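Local coordinates for beta-lactamase (Serratia marcescens, PDB 5GWA), which probably hydrolyses beta-lactam antibiotics to substituted beta-amino acids as a class A extended-spectrum beta-lactamase, and binds the inhibitor avibactam, at residues N9-Y14 with F33-N38; K70-K75 with S101-S106; G234-P239 with F244-Y249. All coordinates share one frame; numbering follows the deposited sequence.

Interaction 1: residues N9-Y14 with F33-N38; sequences NSIEKY and FKLNVN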
loop_
_atom_site.group_PDB
_atom_site.type_symbol
_atom_site.label_atom_id
_atom_site.label_comp_id
_atom_site.label_asym_id
_atom_site.label_seq_id
_atom_site.Cartn_x
_atom_site.Cartn_y
_atom_site.Cartn_z
ATOM N N ASN A 9 -23.453 -23.554 -17.429
ATOM C CA ASN A 9 -23.757 -22.884 -18.688
ATOM C C ASN A 9 -24.149 -21.423 -18.450
ATOM O O ASN A 9 -23.760 -20.544 -19.214
ATOM C CB ASN A 9 -24.875 -23.624 -19.448
ATOM C CG ASN A 9 -24.524 -25.079 -19.754
ATOM O OD1 ASN A 9 -23.372 -25.425 -20.017
ATOM N ND2 ASN A 9 -25.534 -25.943 -19.719
ATOM N N SER A 10 -24.832 -21.150 -17.344
ATOM C CA SER A 10 -25.194 -19.780 -17.013
ATOM C C SER A 10 -23.959 -18.931 -16.740
ATOM O O SER A 10 -23.880 -17.753 -17.111
ATOM C CB SER A 10 -26.081 -19.765 -15.780
ATOM O OG SER A 10 -26.460 -18.437 -15.468
ATOM N N ILE A 11 -23.003 -19.524 -16.040
ATOM C CA ILE A 11 -21.797 -18.785 -15.675
ATOM C C ILE A 11 -20.950 -18.516 -16.928
ATOM O O ILE A 11 -20.476 -17.402 -17.170
ATOM C CB ILE A 11 -20.979 -19.575 -14.624
ATOM C CG1 ILE A 11 -21.682 -19.538 -13.268
ATOM C CG2 ILE A 11 -19.560 -19.027 -14.521
ATOM C CD1 ILE A 11 -21.098 -20.490 -12.240
ATOM N N GLU A 12 -20.862 -19.524 -17.792
ATOM C CA GLU A 12 -20.145 -19.402 -19.055
ATOM C C GLU A 12 -20.772 -18.325 -19.951
ATOM O O GLU A 12 -20.063 -17.498 -20.512
ATOM C CB GLU A 12 -20.081 -20.775 -19.752
ATOM C CG GLU A 12 -19.081 -21.713 -19.075
ATOM C CD GLU A 12 -18.995 -23.094 -19.698
ATOM O OE1 GLU A 12 -19.888 -23.439 -20.478
ATOM O OE2 GLU A 12 -18.080 -23.873 -19.334
ATOM N N LYS A 13 -22.093 -18.217 -19.915
ATOM C CA LYS A 13 -22.780 -17.224 -20.738
ATOM C C LYS A 13 -22.546 -15.817 -20.210
ATOM O O LYS A 13 -22.295 -14.885 -20.977
ATOM C CB LYS A 13 -24.275 -17.534 -20.802
ATOM C CG LYS A 13 -25.066 -16.577 -21.680
ATOM C CD LYS A 13 -26.489 -17.068 -21.909
ATOM C CE LYS A 13 -27.322 -16.036 -22.652
ATOM N NZ LYS A 13 -28.779 -16.294 -22.484
ATOM N N TYR A 14 -22.587 -15.683 -18.887
ATOM C CA TYR A 14 -22.224 -14.425 -18.211
ATOM C C TYR A 14 -20.824 -13.932 -18.590
ATOM O O TYR A 14 -20.572 -12.737 -18.800
ATOM C CB TYR A 14 -22.349 -14.629 -16.689
ATOM C CG TYR A 14 -21.914 -13.419 -15.869
ATOM C CD1 TYR A 14 -22.654 -12.250 -15.872
ATOM C CD2 TYR A 14 -20.696 -13.402 -15.215
ATOM C CE1 TYR A 14 -22.233 -11.132 -15.187
ATOM C CE2 TYR A 14 -20.290 -12.312 -14.495
ATOM C CZ TYR A 14 -21.047 -11.170 -14.499
ATOM O OH TYR A 14 -20.627 -10.055 -13.835
ATOM N N PHE A 33 -21.099 -31.768 -4.451
ATOM C CA PHE A 33 -21.245 -30.732 -5.447
ATOM C C PHE A 33 -19.887 -30.263 -5.932
ATOM O O PHE A 33 -18.961 -30.097 -5.137
ATOM C CB PHE A 33 -22.004 -29.544 -4.899
ATOM C CG PHE A 33 -22.191 -28.451 -5.903
ATOM C CD1 PHE A 33 -23.098 -28.609 -6.949
ATOM C CD2 PHE A 33 -21.402 -27.311 -5.869
ATOM C CE1 PHE A 33 -23.273 -27.616 -7.885
ATOM C CE2 PHE A 33 -21.580 -26.306 -6.804
ATOM C CZ PHE A 33 -22.518 -26.463 -7.816
ATOM N N LYS A 34 -19.759 -30.136 -7.250
ATOM C CA LYS A 34 -18.483 -29.767 -7.855
ATOM C C LYS A 34 -18.747 -29.022 -9.154
ATOM O O LYS A 34 -19.560 -29.482 -9.966
ATOM C CB LYS A 34 -17.638 -31.018 -8.084
ATOM C CG LYS A 34 -16.392 -30.798 -8.922
ATOM C CD LYS A 34 -15.532 -32.058 -8.953
ATOM C CE LYS A 34 -15.131 -32.409 -10.371
ATOM N NZ LYS A 34 -14.443 -33.727 -10.403
ATOM N N LEU A 35 -18.121 -27.846 -9.331
ATOM C CA LEU A 35 -18.241 -27.077 -10.554
ATOM C C LEU A 35 -16.906 -26.423 -10.859
ATOM O O LEU A 35 -16.313 -25.811 -9.967
ATOM C CB LEU A 35 -19.321 -26.009 -10.384
ATOM C CG LEU A 35 -19.659 -25.211 -11.641
ATOM C CD1 LEU A 35 -21.165 -24.995 -11.706
ATOM C CD2 LEU A 35 -18.924 -23.884 -11.672
ATOM N N ASN A 36 -16.442 -26.543 -12.106
ATOM C CA ASN A 36 -15.190 -25.937 -12.557
ATOM C C ASN A 36 -15.442 -25.195 -13.855
ATOM O O ASN A 36 -16.162 -25.700 -14.730
ATOM C CB ASN A 36 -14.150 -27.009 -12.808
ATOM C CG ASN A 36 -13.675 -27.688 -11.547
ATOM O OD1 ASN A 36 -13.435 -27.057 -10.519
ATOM N ND2 ASN A 36 -13.576 -29.001 -11.608
ATOM N N VAL A 37 -14.865 -24.006 -13.998
ATOM C CA VAL A 37 -14.889 -23.232 -15.229
ATOM C C VAL A 37 -13.483 -22.718 -15.524
ATOM O O VAL A 37 -12.851 -22.115 -14.660
ATOM C CB VAL A 37 -15.863 -22.044 -15.149
ATOM C CG1 VAL A 37 -15.825 -21.228 -16.431
ATOM C CG2 VAL A 37 -17.263 -22.545 -14.839
ATOM N N ASN A 38 -12.974 -22.972 -16.730
ATOM C CA ASN A 38 -11.670 -22.492 -17.152
ATOM C C ASN A 38 -10.576 -22.918 -16.174
ATOM O O ASN A 38 -9.603 -22.206 -15.975
ATOM C CB ASN A 38 -11.684 -20.991 -17.368
ATOM C CG ASN A 38 -12.669 -20.569 -18.420
ATOM O OD1 ASN A 38 -12.863 -21.255 -19.419
ATOM N ND2 ASN A 38 -13.328 -19.432 -18.196
#

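Interaction 2: residues K70-K75 with S101-S106; sequences KKLFVK and SEIIKS. With NA (sodium ion), chain I.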
loop_
_atom_site.group_PDB
_atom_site.type_symbol
_atom_site.label_atom_id
_atom_site.label_comp_id
_atom_site.label_asym_id
_atom_site.label_seq_id
_atom_site.Cartn_x
_atom_site.Cartn_y
_atom_site.Cartn_z
ATOM N N LYS A 70 3.267 -15.808 21.535
ATOM C CA LYS A 70 4.686 -15.459 21.511
ATOM C C LYS A 70 4.918 -14.387 20.440
ATOM O O LYS A 70 4.080 -14.177 19.544
ATOM C CB LYS A 70 5.564 -16.660 21.290
ATOM C CG LYS A 70 5.492 -17.659 22.441
ATOM C CD LYS A 70 5.930 -17.027 23.756
ATOM C CE LYS A 70 6.457 -18.081 24.721
ATOM N NZ LYS A 70 7.548 -18.884 24.095
ATOM N N LYS A 71 5.980 -13.611 20.630
ATOM C CA LYS A 71 6.200 -12.401 19.824
ATOM C C LYS A 71 7.505 -12.399 19.046
ATOM O O LYS A 71 8.569 -12.772 19.571
ATOM C CB LYS A 71 6.191 -11.164 20.701
ATOM C CG LYS A 71 4.886 -10.988 21.467
ATOM C CD LYS A 71 4.864 -9.683 22.210
ATOM C CE LYS A 71 3.619 -9.578 23.077
ATOM N NZ LYS A 71 3.566 -8.328 23.863
ATOM N N LEU A 72 7.412 -11.975 17.785
ATOM C CA LEU A 72 8.551 -11.628 16.967
ATOM C C LEU A 72 8.991 -10.201 17.184
ATOM O O LEU A 72 8.148 -9.317 17.384
ATOM C CB LEU A 72 8.219 -11.832 15.488
ATOM C CG LEU A 72 7.779 -13.217 15.054
ATOM C CD1 LEU A 72 7.420 -13.271 13.592
ATOM C CD2 LEU A 72 8.888 -14.208 15.330
ATOM N N PHE A 73 10.303 -9.939 17.074
ATOM C CA PHE A 73 10.738 -8.556 17.008
ATOM C C PHE A 73 10.664 -8.071 15.575
ATOM O O PHE A 73 11.309 -8.609 14.697
ATOM C CB PHE A 73 12.178 -8.384 17.543
ATOM C CG PHE A 73 12.567 -6.938 17.747
ATOM C CD1 PHE A 73 12.185 -6.277 18.875
ATOM C CD2 PHE A 73 13.223 -6.238 16.749
ATOM C CE1 PHE A 73 12.503 -4.936 19.059
ATOM C CE2 PHE A 73 13.534 -4.891 16.923
ATOM C CZ PHE A 73 13.177 -4.262 18.074
ATOM N N VAL A 74 9.771 -7.117 15.321
ATOM C CA VAL A 74 9.574 -6.583 13.993
ATOM C C VAL A 74 10.399 -5.320 13.838
ATOM O O VAL A 74 10.146 -4.303 14.499
ATOM C CB VAL A 74 8.070 -6.307 13.761
ATOM C CG1 VAL A 74 7.828 -5.657 12.394
ATOM C CG2 VAL A 74 7.296 -7.622 13.892
ATOM N N LYS A 75 11.475 -5.457 13.076
ATOM C CA LYS A 75 12.377 -4.326 12.793
ATOM C C LYS A 75 11.676 -3.278 11.961
ATOM O O LYS A 75 10.810 -3.592 11.187
ATOM C CB LYS A 75 13.605 -4.811 12.001
ATOM C CG LYS A 75 14.572 -5.621 12.835
ATOM C CD LYS A 75 15.887 -5.848 12.094
ATOM C CE LYS A 75 15.780 -6.931 11.045
ATOM N NZ LYS A 75 17.146 -7.426 10.683
ATOM N N SER A 101 -0.074 -14.072 16.631
ATOM C CA SER A 101 -1.516 -13.804 16.482
ATOM C C SER A 101 -1.809 -12.474 15.775
ATOM O O SER A 101 -2.536 -12.432 14.769
ATOM C CB SER A 101 -2.196 -13.785 17.849
ATOM O OG SER A 101 -3.554 -13.416 17.725
ATOM N N GLU A 102 -1.216 -11.406 16.268
ATOM C CA GLU A 102 -1.475 -10.080 15.726
ATOM C C GLU A 102 -0.985 -10.046 14.276
ATOM O O GLU A 102 -1.604 -9.393 13.400
ATOM C CB GLU A 102 -0.730 -8.997 16.525
ATOM C CG GLU A 102 -1.009 -7.609 15.969
ATOM C CD GLU A 102 -0.607 -6.422 16.850
ATOM O OE1 GLU A 102 -0.265 -6.607 18.036
ATOM O OE2 GLU A 102 -0.815 -5.264 16.422
ATOM N N ILE A 103 0.189 -10.584 14.032
ATOM C CA ILE A 103 0.764 -10.523 12.682
ATOM C C ILE A 103 -0.093 -11.321 11.708
ATOM O O ILE A 103 -0.409 -10.837 10.605
ATOM C CB ILE A 103 2.238 -11.008 12.633
ATOM C CG1 ILE A 103 3.123 -10.052 13.458
ATOM C CG2 ILE A 103 2.740 -11.105 11.179
ATOM C CD1 ILE A 103 4.480 -10.640 13.795
ATOM N N ILE A 104 -0.513 -12.531 12.105
ATOM C CA ILE A 104 -1.355 -13.329 11.225
ATOM C C ILE A 104 -2.713 -12.673 10.951
ATOM O O ILE A 104 -3.169 -12.670 9.797
ATOM C CB ILE A 104 -1.587 -14.735 11.803
ATOM C CG1 ILE A 104 -0.288 -15.473 11.885
ATOM C CG2 ILE A 104 -2.625 -15.465 10.969
ATOM C CD1 ILE A 104 -0.316 -16.703 12.785
ATOM N N LYS A 105 -3.330 -12.050 11.963
ATOM C CA LYS A 105 -4.624 -11.404 11.784
ATOM C C LYS A 105 -4.477 -10.258 10.797
ATOM O O LYS A 105 -5.277 -10.121 9.886
ATOM C CB LYS A 105 -5.185 -10.848 13.091
ATOM C CG LYS A 105 -5.687 -11.920 14.027
ATOM C CD LYS A 105 -6.332 -11.252 15.230
ATOM C CE LYS A 105 -6.730 -12.264 16.289
ATOM N NZ LYS A 105 -7.436 -11.550 17.378
ATOM N N SER A 106 -3.411 -9.488 10.905
ATOM C CA SER A 106 -3.232 -8.398 9.943
ATOM C C SER A 106 -2.996 -8.944 8.526
ATOM O O SER A 106 -3.497 -8.384 7.516
ATOM C CB SER A 106 -2.080 -7.506 10.362
ATOM O OG SER A 106 -2.076 -6.316 9.569
HETATM NA NA NA I . 1.137 -8.244 19.704
HETATM O O HOH W 1 -0.014 -9.361 21.869
#

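Interaction 3: residues G234-P239 with F244-Y249; sequences GIITLP and FAIAVY. With SO4 (sulfate ion), chain C.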
loop_
_atom_site.group_PDB
_atom_site.type_symbol
_atom_site.label_atom_id
_atom_site.label_comp_id
_atom_site.label_asym_id
_atom_site.label_seq_id
_atom_site.Cartn_x
_atom_site.Cartn_y
_atom_site.Cartn_z
ATOM N N GLY A 234 -12.768 -18.655 -0.674
ATOM C CA GLY A 234 -13.287 -18.839 0.694
ATOM C C GLY A 234 -14.265 -19.953 0.842
ATOM O O GLY A 234 -14.502 -20.731 -0.085
ATOM N N ILE A 235 -14.842 -20.002 2.033
ATOM C CA ILE A 235 -15.870 -20.985 2.377
ATOM C C ILE A 235 -17.089 -20.219 2.833
ATOM O O ILE A 235 -16.979 -19.333 3.691
ATOM C CB ILE A 235 -15.428 -21.945 3.491
ATOM C CG1 ILE A 235 -14.069 -22.572 3.192
ATOM C CG2 ILE A 235 -16.504 -23.033 3.717
ATOM C CD1 ILE A 235 -12.940 -21.873 3.911
ATOM N N ILE A 236 -18.256 -20.563 2.286
ATOM C CA ILE A 236 -19.471 -19.834 2.566
ATOM C C ILE A 236 -20.476 -20.748 3.264
ATOM O O ILE A 236 -20.638 -21.914 2.881
ATOM C CB ILE A 236 -20.039 -19.269 1.263
ATOM C CG1 ILE A 236 -18.988 -18.322 0.662
ATOM C CG2 ILE A 236 -21.341 -18.540 1.474
ATOM C CD1 ILE A 236 -19.358 -17.685 -0.648
ATOM N N THR A 237 -21.164 -20.181 4.245
ATOM C CA THR A 237 -22.194 -20.895 4.997
ATOM C C THR A 237 -23.543 -20.595 4.386
ATOM O O THR A 237 -23.961 -19.451 4.249
ATOM C CB THR A 237 -22.191 -20.491 6.466
ATOM O OG1 THR A 237 -20.878 -20.644 6.995
ATOM C CG2 THR A 237 -23.190 -21.351 7.278
ATOM N N LEU A 238 -24.252 -21.676 4.079
ATOM C CA LEU A 238 -25.600 -21.583 3.542
ATOM C C LEU A 238 -26.620 -21.373 4.670
ATOM O O LEU A 238 -26.302 -21.571 5.840
ATOM C CB LEU A 238 -25.908 -22.854 2.743
ATOM C CG LEU A 238 -25.116 -22.987 1.417
ATOM C CD1 LEU A 238 -24.999 -24.442 1.054
ATOM C CD2 LEU A 238 -25.778 -22.174 0.331
ATOM N N PRO A 239 -27.859 -21.043 4.304
ATOM C CA PRO A 239 -28.859 -20.783 5.327
ATOM C C PRO A 239 -29.189 -21.989 6.172
ATOM O O PRO A 239 -29.766 -21.812 7.258
ATOM C CB PRO A 239 -30.068 -20.317 4.515
ATOM C CG PRO A 239 -29.490 -19.806 3.228
ATOM C CD PRO A 239 -28.382 -20.771 2.956
ATOM N N PHE A 244 -20.005 -24.312 1.247
ATOM C CA PHE A 244 -19.297 -24.565 -0.005
ATOM C C PHE A 244 -18.015 -23.744 -0.066
ATOM O O PHE A 244 -17.981 -22.593 0.388
ATOM C CB PHE A 244 -20.193 -24.356 -1.234
ATOM C CG PHE A 244 -20.702 -22.948 -1.436
ATOM C CD1 PHE A 244 -21.854 -22.510 -0.813
ATOM C CD2 PHE A 244 -20.105 -22.093 -2.356
ATOM C CE1 PHE A 244 -22.314 -21.229 -0.988
ATOM C CE2 PHE A 244 -20.607 -20.808 -2.582
ATOM C CZ PHE A 244 -21.737 -20.388 -1.925
ATOM N N ALA A 245 -16.985 -24.358 -0.635
ATOM C CA ALA A 245 -15.760 -23.645 -0.973
ATOM C C ALA A 245 -15.844 -23.131 -2.391
ATOM O O ALA A 245 -16.413 -23.800 -3.267
ATOM C CB ALA A 245 -14.572 -24.559 -0.818
ATOM N N ILE A 246 -15.451 -21.875 -2.579
ATOM C CA ILE A 246 -15.492 -21.254 -3.886
ATOM C C ILE A 246 -14.207 -20.443 -4.091
ATOM O O ILE A 246 -13.700 -19.804 -3.181
ATOM C CB ILE A 246 -16.754 -20.382 -4.067
ATOM C CG1 ILE A 246 -16.800 -19.692 -5.425
ATOM C CG2 ILE A 246 -16.891 -19.375 -2.940
ATOM C CD1 ILE A 246 -18.178 -19.196 -5.792
ATOM N N ALA A 247 -13.689 -20.482 -5.314
ATOM C CA ALA A 247 -12.566 -19.651 -5.693
ATOM C C ALA A 247 -12.800 -19.024 -7.043
ATOM O O ALA A 247 -13.179 -19.727 -7.994
ATOM C CB ALA A 247 -11.312 -20.477 -5.711
ATOM N N VAL A 248 -12.673 -17.702 -7.132
ATOM C CA VAL A 248 -12.819 -17.022 -8.408
ATOM C C VAL A 248 -11.590 -16.175 -8.673
ATOM O O VAL A 248 -11.179 -15.373 -7.830
ATOM C CB VAL A 248 -14.092 -16.145 -8.494
ATOM C CG1 VAL A 248 -14.215 -15.491 -9.861
ATOM C CG2 VAL A 248 -15.340 -16.966 -8.171
ATOM N N TYR A 249 -10.988 -16.350 -9.857
ATOM C CA TYR A 249 -9.821 -15.584 -10.274
ATOM C C TYR A 249 -10.153 -14.840 -11.558
ATOM O O TYR A 249 -10.381 -15.457 -12.587
ATOM C CB TYR A 249 -8.623 -16.513 -10.560
ATOM C CG TYR A 249 -8.232 -17.319 -9.371
ATOM C CD1 TYR A 249 -8.857 -18.518 -9.080
ATOM C CD2 TYR A 249 -7.213 -16.891 -8.526
ATOM C CE1 TYR A 249 -8.483 -19.266 -7.983
ATOM C CE2 TYR A 249 -6.924 -17.566 -7.359
ATOM C CZ TYR A 249 -7.566 -18.724 -7.093
ATOM O OH TYR A 249 -7.190 -19.379 -5.960
HETATM S S SO4 C . -20.457 -21.168 10.576
HETATM O O1 SO4 C . -20.064 -21.937 11.767
HETATM O O2 SO4 C . -19.305 -20.285 10.430
HETATM O O3 SO4 C . -20.591 -22.208 9.536
HETATM O O4 SO4 C . -21.735 -20.525 10.923
#

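Interaction 1: residues N9-Y14 with F33-N38
Ile-11 and Leu-35 meet through their outermost methyl groups, with CD1 of Ile-11 at 4.1 Å from CD2 of Leu-35. The isoleucine side chain reaches the strand by two branches. Its CG1 arm, placed opposite the carbonyl carbon (chi1 -72°) and then running on extended, carries CD1 out to the leucine. Its CG2 arm, which lies beside the carbonyl carbon, packs instead against CG2 of Val-37 at 4.2 Å. A single beta-branched residue on the helix thus spans two successive inward-facing residues of the strand, Leu-35 and Val-37. Both are apolar, as befits buried positions beneath a helix.

One further apolar touch involves a charged residue. Glu-12 lays its aliphatic CG against CG1 of Val-37 at 4.2 Å, so that the methylene covers the valine at the border of the contact, on a partly exposed residue whose charged end stays close by. No hydrogen bond joins the two segments. Several backbone groups are paired elsewhere: Lys-13 N donates to Asn-9 O at 2.9 Å within the helix, and Asn-36 O takes a hydrogen bond from Lys-8 NZ.

The helix and strand axes run nearly parallel, 23° apart, and come within 9.7 Å, a spacing that the interposed side chains fill. Strand 34-37 is an outermost strand, within this chain, of the five-stranded sheet, bonded to strand 21-28 through Leu-35 with Val-26 and Val-37 with Val-24. Helix 4-15 covers it, with Leu-7 also on Leu-35, and helix 257-276 packs alongside, bringing Ile-267 to Ile-11.

Interaction 2: residues K70-K75 with S101-S106
Ile-103 pushes its terminal methyl toward two residues of the strand at once: CD1 lies 4.0 Å from CD1 of Leu-72 and 4.1 Å from CG2 of Val-74. The two partners are met quite differently. Leu-72 stands at about a right angle to the isoleucine side chain, so the two touch only near their ends, whereas Val-74 points the other way along it and slides past. The long CG1 arm of Ile-103, set opposite the carbonyl carbon (chi1 -65°) and extended beyond, gives the reach needed for a helix whose CA atoms stay 9.0 Å away even at Leu-72 and Ile-103. Leu-72 and Val-74 both direct their CB atoms to the helix, where apolar side chains suit; Phe-73 between them points away.

Beside this apolar patch, Glu-102 extends from the helix to a sodium ion, with OE1 at 2.7 Å from the metal. A water is also 2.7 Å from the sodium, and Ser-99 belongs to the same site. The other carboxylate oxygen, OE2, is hydrogen-bonded to the hydroxyl of Tyr-91, which should help to fix the group's rotation.

The contact seats strand 71-74, half of a small antiparallel pair with strand 96-99, on helix 100-109 in the helical part of the class A beta-lactamase fold. That helix leads directly to the Ser-Asp-Asn motif, whose Ser-111 and Asn-113 line the avibactam pocket.

Interaction 3: residues G234-P239 with F244-Y249
The carbonyl oxygen of Phe-244 is gripped by two neighbours on the facing strand. Ile-236 N donates to it at 2.8 Å with an N-H...O angle of 166°, the donor tilted 19° from the carbonyl plane, and CA of Ile-235 adds a CA-H...O contact at 3.3 Å. The return bond, from Phe-244 N to Ile-236 O at 3.0 Å, completes a hydrogen-bonded pair. Gly-234 and Ile-246 form a second such pair, in which Ile-246 N reaches Gly-234 O at 2.9 Å and Gly-234 N binds Ile-246 O in turn. Between them Ile-235 faces Ala-245 as a non-hydrogen-bonded pair, the regular alternation of an antiparallel sheet.

Apolar side chains pack on the face that bears Ile-236, Phe-244 and Ile-246, as suits buried strand residues under helix 257-276. The Phe-244 CG sits between its own N and carbonyl carbon (chi1 63°), which turns the ring back toward the facing strand. CB of Ile-236 then covers one face as a CH-pi contact, 4.0 Å from the ring centroid and offset toward the rim. Leu-238 approaches the ring at its edge, CD2 lying 3.8 Å from CE1 of Phe-244. With no side chain on Gly-234 opposite Ile-246, the latter packs diagonally, its CG2 at 3.8 Å from CD1 of Ile-236. Thr-237 points away, and its hydroxyl binds a sulfate, probably from the crystallisation liquor, which His-243 also holds.

This is the closing end of the hairpin of strands 227-237 and 243-253, flanked in the sheet by strands 212-218 and 21-28. Helix 164-175 packs Leu-171 on Ile-235 and Ala-245, while helix 257-276 brings Cys-268 to Ile-236 and Leu-275 to Phe-244.

From the N terminus, interaction 1 closes the first loop: 18 intervening residues, which include strand 21-28, bring strand 34-37 back beneath helix 4-15. Interaction 2 follows, its 25 intervening residues passing through strand 96-99 before helix 100-109 returns to strand 71-74. Only four residues separate the segments of interaction 3, at the end of a late hairpin. The three loops come in series, so none nests in or crosses another. Interactions 1 and 3 reach the same five-stranded sheet, with centres about 14 Å apart, one at its outer strand and the other further in. Interaction 2 lies across the chain's centre in the helical region, its centre about 40 Å from that of interaction 1.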